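Side-chain contacts in beta-galactosidase/beta-glucuronidase (PDB 6MVF), which binds flavin mononucleotide and probably hydrolyses beta-linked glucuronides or related sugars, as a member of glycosyl hydrolase family 2: residues Trp34-Pro39 against His52-Val57; Gly64-Thr69 against Gly539-Ser544; Ala151-Tyr156 against Pro359-Phe364. All coordinates share one frame; numbering follows the deposited sequence.

Interaction 1 (Trp34-Pro39 against His52-Val57); sequences WTLRFP and HTWNAV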
# COMPACT_ATOMS: atom_id res chain seq x y z
N TRP A 34 -10.63 -25.42 3.55
CA TRP A 34 -11.38 -26.49 2.92
C TRP A 34 -10.61 -27.79 3.01
O TRP A 34 -9.37 -27.81 2.94
CB TRP A 34 -11.69 -26.19 1.44
CG TRP A 34 -12.56 -25.00 1.21
CD1 TRP A 34 -12.16 -23.68 1.16
CD2 TRP A 34 -13.97 -25.00 1.00
NE1 TRP A 34 -13.25 -22.88 0.92
CE2 TRP A 34 -14.37 -23.66 0.82
CE3 TRP A 34 -14.94 -26.00 0.93
CZ2 TRP A 34 -15.69 -23.29 0.57
CZ3 TRP A 34 -16.26 -25.64 0.69
CH2 TRP A 34 -16.62 -24.30 0.51
N THR A 35 -11.35 -28.88 3.16
CA THR A 35 -10.81 -30.21 2.95
C THR A 35 -11.43 -30.79 1.69
O THR A 35 -12.66 -30.73 1.52
CB THR A 35 -11.10 -31.11 4.14
OG1 THR A 35 -10.62 -30.46 5.31
CG2 THR A 35 -10.36 -32.44 3.99
N LEU A 36 -10.58 -31.30 0.80
CA LEU A 36 -11.01 -31.99 -0.41
C LEU A 36 -10.86 -33.49 -0.21
O LEU A 36 -9.74 -33.97 0.00
CB LEU A 36 -10.19 -31.53 -1.61
CG LEU A 36 -10.54 -32.23 -2.92
CD1 LEU A 36 -12.00 -32.00 -3.24
CD2 LEU A 36 -9.67 -31.70 -4.02
N ARG A 37 -11.97 -34.21 -0.25
CA ARG A 37 -11.96 -35.67 -0.24
C ARG A 37 -12.40 -36.20 -1.61
O ARG A 37 -13.06 -35.50 -2.39
CB ARG A 37 -12.88 -36.24 0.85
CG ARG A 37 -12.47 -35.88 2.25
CD ARG A 37 -13.49 -36.36 3.25
NE ARG A 37 -13.06 -36.06 4.61
CZ ARG A 37 -13.52 -35.05 5.32
NH1 ARG A 37 -14.43 -34.24 4.80
NH2 ARG A 37 -13.08 -34.83 6.55
N PHE A 38 -12.02 -37.44 -1.88
CA PHE A 38 -12.40 -38.14 -3.11
C PHE A 38 -13.10 -39.43 -2.73
O PHE A 38 -12.44 -40.41 -2.33
CB PHE A 38 -11.17 -38.41 -3.98
CG PHE A 38 -10.61 -37.18 -4.64
CD1 PHE A 38 -9.63 -36.43 -4.01
CD2 PHE A 38 -11.07 -36.76 -5.88
CE1 PHE A 38 -9.12 -35.28 -4.61
CE2 PHE A 38 -10.56 -35.61 -6.48
CZ PHE A 38 -9.59 -34.87 -5.83
N PRO A 39 -14.43 -39.49 -2.84
CA PRO A 39 -15.16 -40.68 -2.36
C PRO A 39 -14.75 -41.99 -3.02
O PRO A 39 -14.80 -43.03 -2.36
CB PRO A 39 -16.63 -40.34 -2.68
CG PRO A 39 -16.67 -38.88 -2.76
CD PRO A 39 -15.34 -38.44 -3.33
N HIS A 52 -9.27 -23.43 -6.61
CA HIS A 52 -8.66 -24.74 -6.60
C HIS A 52 -9.19 -25.62 -7.73
O HIS A 52 -10.38 -25.61 -8.05
CB HIS A 52 -8.89 -25.45 -5.26
CG HIS A 52 -8.29 -26.82 -5.22
ND1 HIS A 52 -9.01 -27.95 -5.52
CD2 HIS A 52 -7.02 -27.23 -4.96
CE1 HIS A 52 -8.22 -29.00 -5.44
NE2 HIS A 52 -7.01 -28.59 -5.10
N THR A 53 -8.28 -26.39 -8.31
CA THR A 53 -8.66 -27.51 -9.14
C THR A 53 -7.76 -28.68 -8.80
O THR A 53 -6.57 -28.50 -8.54
CB THR A 53 -8.54 -27.21 -10.63
OG1 THR A 53 -8.77 -28.42 -11.37
CG2 THR A 53 -7.16 -26.63 -10.98
N TRP A 54 -8.32 -29.89 -8.80
CA TRP A 54 -7.47 -31.06 -8.61
C TRP A 54 -6.72 -31.45 -9.90
O TRP A 54 -5.87 -32.34 -9.85
CB TRP A 54 -8.31 -32.24 -8.07
CG TRP A 54 -9.43 -32.73 -8.97
CD1 TRP A 54 -9.31 -33.51 -10.10
CD2 TRP A 54 -10.83 -32.46 -8.82
NE1 TRP A 54 -10.55 -33.73 -10.66
CE2 TRP A 54 -11.50 -33.10 -9.90
CE3 TRP A 54 -11.58 -31.73 -7.88
CZ2 TRP A 54 -12.89 -33.04 -10.05
CZ3 TRP A 54 -12.96 -31.68 -8.04
CH2 TRP A 54 -13.60 -32.33 -9.12
N ASN A 55 -6.98 -30.77 -11.03
CA ASN A 55 -6.29 -31.05 -12.28
C ASN A 55 -5.17 -30.06 -12.58
O ASN A 55 -4.70 -29.99 -13.72
CB ASN A 55 -7.27 -31.09 -13.46
CG ASN A 55 -8.33 -32.18 -13.32
OD1 ASN A 55 -9.54 -31.92 -13.46
ND2 ASN A 55 -7.89 -33.39 -13.03
N ALA A 56 -4.72 -29.29 -11.58
CA ALA A 56 -3.77 -28.21 -11.83
C ALA A 56 -2.46 -28.72 -12.41
O ALA A 56 -1.79 -27.99 -13.14
CB ALA A 56 -3.49 -27.45 -10.54
N VAL A 57 -2.07 -29.94 -12.08
CA VAL A 57 -0.85 -30.53 -12.62
C VAL A 57 -1.17 -31.60 -13.66
O VAL A 57 -0.67 -31.53 -14.79
CB VAL A 57 0.05 -31.08 -11.49
CG1 VAL A 57 1.29 -31.74 -12.07
CG2 VAL A 57 0.42 -29.94 -10.56

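Interaction 2 (Gly64-Thr69 against Gly539-Ser544); sequences GSYLRT and GCAARS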
# COMPACT_ATOMS: atom_id res chain seq x y z
N GLY A 64 -0.78 -38.44 -19.67
CA GLY A 64 -1.56 -39.21 -20.63
C GLY A 64 -3.05 -39.05 -20.47
O GLY A 64 -3.82 -39.24 -21.41
N SER A 65 -3.47 -38.69 -19.25
CA SER A 65 -4.87 -38.53 -18.90
C SER A 65 -4.95 -37.38 -17.89
O SER A 65 -3.97 -36.65 -17.69
CB SER A 65 -5.41 -39.86 -18.35
OG SER A 65 -6.78 -39.76 -18.00
N TYR A 66 -6.12 -37.21 -17.27
CA TYR A 66 -6.28 -36.38 -16.08
C TYR A 66 -7.48 -36.89 -15.29
O TYR A 66 -8.46 -37.37 -15.87
CB TYR A 66 -6.45 -34.88 -16.40
CG TYR A 66 -7.69 -34.49 -17.20
CD1 TYR A 66 -7.69 -34.56 -18.59
CD2 TYR A 66 -8.82 -33.99 -16.58
CE1 TYR A 66 -8.80 -34.18 -19.34
CE2 TYR A 66 -9.94 -33.60 -17.32
CZ TYR A 66 -9.92 -33.70 -18.70
OH TYR A 66 -11.03 -33.32 -19.42
N LEU A 67 -7.41 -36.77 -13.96
CA LEU A 67 -8.42 -37.37 -13.10
C LEU A 67 -9.76 -36.68 -13.31
O LEU A 67 -9.93 -35.51 -12.95
CB LEU A 67 -7.99 -37.31 -11.64
CG LEU A 67 -9.03 -37.69 -10.56
CD1 LEU A 67 -9.51 -39.13 -10.69
CD2 LEU A 67 -8.48 -37.41 -9.16
N ARG A 68 -10.71 -37.40 -13.91
CA ARG A 68 -12.10 -36.95 -13.97
C ARG A 68 -12.91 -37.80 -13.00
O ARG A 68 -12.83 -39.04 -13.05
CB ARG A 68 -12.66 -37.04 -15.39
CG ARG A 68 -11.75 -36.38 -16.44
CD ARG A 68 -12.36 -36.41 -17.84
NE ARG A 68 -13.67 -35.77 -17.80
CZ ARG A 68 -14.40 -35.47 -18.87
NH1 ARG A 68 -13.94 -35.77 -20.09
NH2 ARG A 68 -15.58 -34.88 -18.72
N THR A 69 -13.65 -37.15 -12.11
CA THR A 69 -14.30 -37.82 -10.98
C THR A 69 -15.08 -36.84 -10.12
O THR A 69 -15.25 -35.67 -10.47
CB THR A 69 -13.27 -38.54 -10.10
OG1 THR A 69 -13.94 -39.42 -9.19
CG2 THR A 69 -12.42 -37.51 -9.31
N GLY A 539 -3.19 -25.84 -21.76
CA GLY A 539 -3.14 -27.26 -21.42
C GLY A 539 -4.18 -28.12 -22.12
O GLY A 539 -5.38 -27.81 -22.10
N CYS A 540 -3.72 -29.18 -22.78
CA CYS A 540 -4.63 -30.21 -23.29
C CYS A 540 -4.03 -31.58 -23.02
O CYS A 540 -3.10 -32.01 -23.71
CB CYS A 540 -4.93 -30.06 -24.79
SG CYS A 540 -6.36 -31.14 -25.27
N ALA A 541 -4.61 -32.28 -22.04
CA ALA A 541 -4.07 -33.57 -21.58
C ALA A 541 -3.86 -34.58 -22.70
O ALA A 541 -2.90 -35.36 -22.65
CB ALA A 541 -4.98 -34.17 -20.51
N ALA A 542 -4.71 -34.55 -23.74
CA ALA A 542 -4.68 -35.52 -24.84
C ALA A 542 -3.56 -35.29 -25.85
O ALA A 542 -3.29 -36.20 -26.64
CB ALA A 542 -6.02 -35.53 -25.58
N ARG A 543 -2.90 -34.14 -25.87
CA ARG A 543 -1.93 -33.83 -26.93
C ARG A 543 -0.60 -34.54 -26.73
O ARG A 543 -0.07 -34.62 -25.61
CB ARG A 543 -1.65 -32.33 -27.01
CG ARG A 543 -2.75 -31.53 -27.64
CD ARG A 543 -2.59 -31.48 -29.12
NE ARG A 543 -3.65 -30.67 -29.69
CZ ARG A 543 -3.58 -30.07 -30.87
NH1 ARG A 543 -2.47 -30.17 -31.60
NH2 ARG A 543 -4.61 -29.34 -31.29
N SER A 544 -0.01 -35.00 -27.83
CA SER A 544 1.38 -35.47 -27.82
C SER A 544 1.93 -35.29 -29.22
O SER A 544 1.53 -36.01 -30.14
CB SER A 544 1.47 -36.92 -27.36
OG SER A 544 2.82 -37.38 -27.35

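Interaction 3 (Ala151-Tyr156 against Pro359-Phe364); sequences ADFTFY and PFISVF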
# COMPACT_ATOMS: atom_id res chain seq x y z
N ALA A 151 -13.38 -31.64 -26.82
CA ALA A 151 -12.68 -30.40 -27.11
C ALA A 151 -11.19 -30.58 -26.89
O ALA A 151 -10.74 -31.49 -26.19
CB ALA A 151 -13.22 -29.24 -26.27
N ASP A 152 -10.42 -29.68 -27.50
CA ASP A 152 -8.97 -29.67 -27.40
C ASP A 152 -8.54 -28.75 -26.25
O ASP A 152 -7.92 -27.72 -26.45
CB ASP A 152 -8.35 -29.21 -28.72
CG ASP A 152 -6.81 -29.23 -28.71
OD1 ASP A 152 -6.23 -30.19 -28.17
OD2 ASP A 152 -6.19 -28.30 -29.26
N PHE A 153 -8.94 -29.13 -25.04
CA PHE A 153 -8.50 -28.45 -23.83
C PHE A 153 -9.03 -29.20 -22.62
O PHE A 153 -10.09 -29.83 -22.69
CB PHE A 153 -8.92 -26.95 -23.76
CG PHE A 153 -10.40 -26.71 -23.54
CD1 PHE A 153 -11.28 -26.67 -24.60
CD2 PHE A 153 -10.89 -26.46 -22.26
CE1 PHE A 153 -12.65 -26.42 -24.40
CE2 PHE A 153 -12.25 -26.22 -22.05
CZ PHE A 153 -13.14 -26.20 -23.13
N THR A 154 -8.27 -29.12 -21.54
CA THR A 154 -8.56 -29.85 -20.32
C THR A 154 -9.77 -29.27 -19.57
O THR A 154 -9.94 -28.05 -19.46
CB THR A 154 -7.31 -29.83 -19.43
OG1 THR A 154 -6.22 -30.36 -20.18
CG2 THR A 154 -7.51 -30.66 -18.17
N PHE A 155 -10.62 -30.17 -19.06
CA PHE A 155 -11.77 -29.81 -18.24
C PHE A 155 -11.35 -29.89 -16.78
O PHE A 155 -11.67 -30.83 -16.05
CB PHE A 155 -12.96 -30.75 -18.48
CG PHE A 155 -13.33 -30.92 -19.91
CD1 PHE A 155 -12.94 -30.00 -20.88
CD2 PHE A 155 -14.09 -32.00 -20.29
CE1 PHE A 155 -13.29 -30.18 -22.21
CE2 PHE A 155 -14.44 -32.18 -21.60
CZ PHE A 155 -14.05 -31.27 -22.56
N TYR A 156 -10.61 -28.88 -16.34
CA TYR A 156 -10.14 -28.82 -14.96
C TYR A 156 -11.31 -28.89 -14.00
O TYR A 156 -12.24 -28.08 -14.09
CB TYR A 156 -9.35 -27.53 -14.74
CG TYR A 156 -8.17 -27.31 -15.66
CD1 TYR A 156 -6.95 -27.95 -15.43
CD2 TYR A 156 -8.28 -26.45 -16.76
CE1 TYR A 156 -5.86 -27.74 -16.27
CE2 TYR A 156 -7.19 -26.23 -17.60
CZ TYR A 156 -5.99 -26.87 -17.34
OH TYR A 156 -4.92 -26.64 -18.17
N PRO A 359 -19.68 -23.14 -24.10
CA PRO A 359 -18.93 -24.31 -24.61
C PRO A 359 -19.78 -25.31 -25.39
O PRO A 359 -19.65 -26.52 -25.20
CB PRO A 359 -18.37 -24.95 -23.33
CG PRO A 359 -19.38 -24.60 -22.30
CD PRO A 359 -19.94 -23.25 -22.66
N PHE A 360 -20.65 -24.82 -26.27
CA PHE A 360 -21.39 -25.65 -27.22
C PHE A 360 -20.43 -26.01 -28.36
O PHE A 360 -20.36 -25.35 -29.40
CB PHE A 360 -22.61 -24.87 -27.70
CG PHE A 360 -23.57 -25.68 -28.52
CD1 PHE A 360 -23.53 -27.07 -28.50
CD2 PHE A 360 -24.52 -25.03 -29.33
CE1 PHE A 360 -24.43 -27.80 -29.26
CE2 PHE A 360 -25.41 -25.74 -30.10
CZ PHE A 360 -25.37 -27.13 -30.07
N ILE A 361 -19.65 -27.07 -28.15
CA ILE A 361 -18.43 -27.29 -28.93
C ILE A 361 -18.39 -28.69 -29.54
O ILE A 361 -18.72 -29.68 -28.88
CB ILE A 361 -17.18 -27.03 -28.05
CG1 ILE A 361 -15.89 -27.14 -28.87
CG2 ILE A 361 -17.16 -27.96 -26.86
CD1 ILE A 361 -14.77 -26.24 -28.35
N SER A 362 -18.00 -28.75 -30.82
CA SER A 362 -17.51 -29.94 -31.51
C SER A 362 -18.58 -30.93 -31.95
O SER A 362 -18.69 -31.23 -33.14
CB SER A 362 -16.49 -30.69 -30.67
OG SER A 362 -15.19 -30.17 -30.85
N VAL A 363 -19.34 -31.46 -30.99
CA VAL A 363 -20.18 -32.65 -31.18
C VAL A 363 -21.55 -32.36 -30.58
O VAL A 363 -21.68 -32.24 -29.35
CB VAL A 363 -19.58 -33.90 -30.52
CG1 VAL A 363 -20.60 -35.03 -30.54
CG2 VAL A 363 -18.26 -34.30 -31.19
N PHE A 364 -22.56 -32.27 -31.42
CA PHE A 364 -23.91 -32.05 -30.92
C PHE A 364 -24.40 -33.30 -30.20
O PHE A 364 -24.26 -34.42 -30.71
CB PHE A 364 -24.86 -31.70 -32.06
CG PHE A 364 -26.28 -31.56 -31.64
CD1 PHE A 364 -26.71 -30.40 -31.00
CD2 PHE A 364 -27.18 -32.59 -31.85
CE1 PHE A 364 -28.02 -30.27 -30.60
CE2 PHE A 364 -28.50 -32.46 -31.44
CZ PHE A 364 -28.92 -31.30 -30.81

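Interaction 1 (Trp34-Pro39 against His52-Val57)
Leu36 is the first residue along 34-39 to meet the loop 52-57, its CD2 methyl lying 3.4 Å from CE1 of His52 and approaching the imidazole at a slant. The torsion that makes this possible is chi1 178°, which extends CG anti to the backbone N and carries CD2 toward the loop. The same CD2 also brushes Trp54, whose CB is 4.3 Å away. Leu36 belongs to strand 34-37, which runs antiparallel between strands 46-48 and 70-78.

Phe38, just past that strand, provides the aromatic half of the contact. Its rim meets Trp54 at two points: CZ is 3.7 Å from CB of Trp54, and CE2 of Phe38 stands 3.9 Å from CD2 of Trp54, over one face of the indole. With the planes at 82° and the Phe38 ring centroid 5.3 Å from that of the five-membered ring, this is a T-shaped stack, phenylalanine edge on tryptophan face. Replacing Phe38 by an alanine removes the ring, which would probably leave that indole face without its edge-on partner and open a gap beside CB of Trp54.

On the loop, Thr53 OG1 accepts from Asn55 N (3.0 Å), an ST turn within the type I turn that carries Trp54. Polar ends are satisfied outside the contact: Trp54 NE1 is hydrogen-bonded to Leu67 O, and His52 ND1 is paired with Tyr73 OH on strand 70-78. Since no hydrogen bond links the two segments, attraction between them rests on dispersion and the edge-to-face stack, while the outside bonds probably help to set how the indole and imidazole are presented.

Interaction 2 (Gly64-Thr69 against Gly539-Ser544)
Tyr66 lays one side of its ring against the methyl group of Ala541, with CD1 3.3 Å and CE1 4.0 Å from CB of the alanine. The methyl approaches obliquely, so the evidence supports simple apolar packing on the CD1-CE1 flank and no particular CH-pi geometry. A chi1 of 63° sets CG of Tyr66 between its backbone N and carbonyl carbon, bringing the CD1 side of the ring beside the alanine. The far end of the ring is held as well, because the Tyr66 hydroxyl is hydrogen-bonded to the backbone N of Phe155; the phenol therefore bridges two loops while its flank receives the methyl.

The other approaches involve backbone. Ser65 O lies 3.9 Å from CB of Ala541, a second neighbour of the methyl beside the ring. The closest CA pair across the segments is Ser65 and Ala541, 5.7 Å apart, yet no hydrogen bond joins the two segments. Gly64 borders the contact through its backbone, at phi 136° and psi -25°, where a side chain would be jammed against the preceding carbonyl oxygen.

Ala541, at a corner of the chain, directs its CB toward the loop. Between strands 538-540 and 543-545 the chain makes a type I turn from Cys540 to Arg543, closed by Arg543 N donating to Cys540 O at 3.0 Å. The partly buried contact thus sets the tip of a beta turn from the TIM barrel region against a loop of the sugar-binding domain, an interdomain junction of the multidomain glycosyl hydrolase family 2 architecture.

Interaction 3 (Ala151-Tyr156 against Pro359-Phe364)
Ile361 reaches Ala151 through an extended first torsion: chi1 of -175° puts CG1 anti to the backbone N, while CG2 takes the place between that N and the carbonyl carbon. Both branches consequently face the same methyl, CD1 at 4.0 Å and CG2 at 4.2 Å from CB of Ala151, so the two branches meet the alanine methyl together, from the same side. On Phe153, chi1 of 71° turns the ring toward Ile361, and CD1 of the isoleucine meets it at the edge, near the ring plane, 4.5 Å from CE1. This last approach is loose, and no hydrogen bond crosses between the segments.

Both partners are loops. The one bearing Ile361 follows strand 353-357 and precedes helix 368-385, a beta-alpha loop at the C-terminal end of a TIM-barrel strand; the one bearing Ala151 comes from the sugar-binding domain, between strands 131-139 and 163-168. The contact therefore lays the beta-sandwich domain's loop upon the barrel mouth.

Tight bends shape each side. Asp152 centres an inverse gamma turn between Ala151 and Phe153, and Val363 N donates to Ile361 O at 2.8 Å around Ser362. One face of Phe153 carries CE1 of Phe155, 4.0 Å above its plane, and the ring also meets His302 and Tyr337.

Interactions 1 and 3 are buried, whereas interaction 2 is partly open, with exposed Gly64 and Ser65 at its margin. Interaction 1 stays within the sugar-binding domain and joins a sheet strand to a loop through aromatic stacking; interactions 2 and 3 both join that domain to the TIM barrel region, by sparse aliphatic and ring-flank packing. None has a hydrogen bond between its own segments, but polar ties connect them to one another. Asn55 ND2 meets Leu67 O, joining 52-57 to 64-69. Between interactions 2 and 3, Arg543 NH2 forms a salt bridge with Asp152 OD2 (2.8 Å), and Thr154 OG1 is probably hydrogen-bonded to Ala541 N.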